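PDB 5HSX: putative alpha-ketoglutarate-dependent taurine dioxygenase from Burkholderia xenovorans, which probably acts as an iron(II)- and 2-oxoglutarate-dependent dioxygenase of the TfdA family. Local coordinates for residues B[202-207]-B[217-222]. Sequence-based numbering, arbitrary orientation.
Sequences TEHPLV and ALYVSP
Y219 turns the CE2 edge of its phenol ring onto one face of the H204 imidazole, a T-shaped stack with the planes at 85° and the ring centroids 5.6 Å apart. CG of Y219 lies anti to its backbone N (chi1 -159°), which carries the ring across toward the histidine; CE2 stops 4.1 Å from H204 CG. CG2 of T202, two residues earlier in the same strand, packs over the rim of the opposite face, and a hydrogen bond between H204 ND1 and S306 OG helps fix the imidazole's rotation. At the backbone, Y219 N reaches L206 O at 2.8 Å, with an N-H...O angle of 155°. Where the two segments diverge beyond this bond, a water bridges them, donating to P205 O at 2.8 Å and to Y219 O at 2.7 Å. One residue on, V207 faces L218 in an antiparallel non-hydrogen-bonded pair, and V207 CA sends a C-H...O contact of 3.4 Å to A217 O. L206 and V220 meet more loosely, and both also touch helix 233-247, at L243 and V247 respectively. The example illustrates how an antiparallel beta hairpin, formed by strands 200-209 and 216-218, can splay at its open end, here with Y219 at the centre of an inverse gamma turn closed by a weak bond from V220 N to L218 O (3.0 Å).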
loop_
_atom_site.group_PDB
_atom_site.type_symbol
_atom_site.label_atom_id
_atom_site.label_comp_id
_atom_site.label_asym_id
_atom_site.label_seq_id
_atom_site.Cartn_x
_atom_site.Cartn_y
_atom_site.Cartn_z
ATOM N N THR B 202 -8.204 -11.544 -25.838
ATOM C CA THR B 202 -8.619 -10.270 -26.407
ATOM C C THR B 202 -7.402 -9.385 -26.616
ATOM O O THR B 202 -6.483 -9.371 -25.790
ATOM C CB THR B 202 -9.638 -9.557 -25.501
ATOM O OG1 THR B 202 -10.827 -10.353 -25.412
ATOM C CG2 THR B 202 -9.999 -8.168 -26.045
ATOM N N GLU B 203 -7.397 -8.653 -27.726
ATOM C CA GLU B 203 -6.395 -7.630 -27.982
ATOM C C GLU B 203 -6.967 -6.275 -27.572
ATOM O O GLU B 203 -7.985 -5.843 -28.116
ATOM C CB GLU B 203 -5.979 -7.614 -29.457
ATOM C CG GLU B 203 -4.871 -6.591 -29.745
ATOM C CD GLU B 203 -4.542 -6.496 -31.231
ATOM O OE1 GLU B 203 -4.143 -7.518 -31.827
ATOM O OE2 GLU B 203 -4.694 -5.397 -31.791
ATOM N N HIS B 204 -6.306 -5.610 -26.624
ATOM C CA HIS B 204 -6.699 -4.295 -26.123
ATOM C C HIS B 204 -5.631 -3.260 -26.443
ATOM O O HIS B 204 -4.451 -3.608 -26.580
ATOM C CB HIS B 204 -6.897 -4.314 -24.599
ATOM C CG HIS B 204 -8.166 -4.960 -24.154
ATOM N ND1 HIS B 204 -9.411 -4.502 -24.528
ATOM C CD2 HIS B 204 -8.383 -6.017 -23.332
ATOM C CE1 HIS B 204 -10.343 -5.258 -23.966
ATOM N NE2 HIS B 204 -9.744 -6.179 -23.229
ATOM N N PRO B 205 -5.999 -1.980 -26.534
ATOM C CA PRO B 205 -4.972 -0.933 -26.541
ATOM C C PRO B 205 -4.225 -0.938 -25.220
ATOM O O PRO B 205 -4.800 -1.210 -24.163
ATOM C CB PRO B 205 -5.779 0.357 -26.718
ATOM C CG PRO B 205 -7.097 0.036 -26.071
ATOM C CD PRO B 205 -7.359 -1.412 -26.421
ATOM N N LEU B 206 -2.927 -0.646 -25.279
ATOM C CA LEU B 206 -2.211 -0.456 -24.025
ATOM C C LEU B 206 -2.607 0.852 -23.352
ATOM O O LEU B 206 -2.442 0.986 -22.139
ATOM C CB LEU B 206 -0.695 -0.481 -24.262
ATOM C CG LEU B 206 0.112 -1.567 -23.568
ATOM C CD1 LEU B 206 -0.409 -2.946 -23.949
ATOM C CD2 LEU B 206 1.588 -1.401 -23.939
ATOM N N VAL B 207 -3.116 1.818 -24.118
ATOM C CA VAL B 207 -3.605 3.080 -23.585
ATOM C C VAL B 207 -5.091 3.177 -23.909
ATOM O O VAL B 207 -5.477 3.214 -25.087
ATOM C CB VAL B 207 -2.835 4.277 -24.165
ATOM C CG1 VAL B 207 -3.400 5.580 -23.631
ATOM C CG2 VAL B 207 -1.348 4.147 -23.849
ATOM N N ALA B 217 -5.760 6.135 -19.875
ATOM C CA ALA B 217 -5.380 5.222 -18.801
ATOM C C ALA B 217 -4.332 4.241 -19.295
ATOM O O ALA B 217 -4.449 3.704 -20.398
ATOM C CB ALA B 217 -6.597 4.444 -18.284
ATOM N N LEU B 218 -3.327 3.975 -18.456
ATOM C CA LEU B 218 -2.315 2.966 -18.761
ATOM C C LEU B 218 -2.943 1.604 -18.470
ATOM O O LEU B 218 -2.979 1.144 -17.324
ATOM C CB LEU B 218 -1.046 3.226 -17.944
ATOM C CG LEU B 218 0.207 2.388 -18.198
ATOM C CD1 LEU B 218 0.576 2.416 -19.675
ATOM C CD2 LEU B 218 1.371 2.909 -17.334
ATOM N N TYR B 219 -3.471 0.967 -19.519
ATOM C CA TYR B 219 -4.446 -0.120 -19.386
ATOM C C TYR B 219 -3.724 -1.467 -19.355
ATOM O O TYR B 219 -3.885 -2.313 -20.228
ATOM C CB TYR B 219 -5.436 -0.044 -20.549
ATOM C CG TYR B 219 -6.770 -0.733 -20.349
ATOM C CD1 TYR B 219 -7.647 -0.310 -19.361
ATOM C CD2 TYR B 219 -7.169 -1.771 -21.185
ATOM C CE1 TYR B 219 -8.890 -0.921 -19.188
ATOM C CE2 TYR B 219 -8.407 -2.390 -21.021
ATOM C CZ TYR B 219 -9.264 -1.958 -20.022
ATOM O OH TYR B 219 -10.504 -2.552 -19.865
ATOM N N VAL B 220 -2.931 -1.675 -18.297
ATOM C CA VAL B 220 -1.933 -2.740 -18.307
ATOM C C VAL B 220 -2.280 -3.892 -17.364
ATOM O O VAL B 220 -1.422 -4.747 -17.124
ATOM C CB VAL B 220 -0.522 -2.203 -18.000
ATOM C CG1 VAL B 220 -0.023 -1.309 -19.141
ATOM C CG2 VAL B 220 -0.485 -1.444 -16.663
ATOM N N SER B 221 -3.519 -3.949 -16.844
ATOM C CA SER B 221 -4.125 -5.080 -16.121
ATOM C C SER B 221 -3.159 -6.241 -15.848
ATOM O O SER B 221 -3.180 -7.244 -16.580
ATOM C CB SER B 221 -5.330 -5.585 -16.926
ATOM O OG SER B 221 -6.126 -6.462 -16.152
ATOM N N PRO B 222 -2.312 -6.162 -14.807
ATOM C CA PRO B 222 -1.144 -7.064 -14.754
ATOM C C PRO B 222 -1.477 -8.550 -14.668
ATOM O O PRO B 222 -0.700 -9.363 -15.188
ATOM C CB PRO B 222 -0.379 -6.573 -13.504
ATOM C CG PRO B 222 -0.703 -5.081 -13.481
ATOM C CD PRO B 222 -2.175 -5.037 -13.860
HETATM O O HOH W 1 -3.850 -3.420 -22.719
#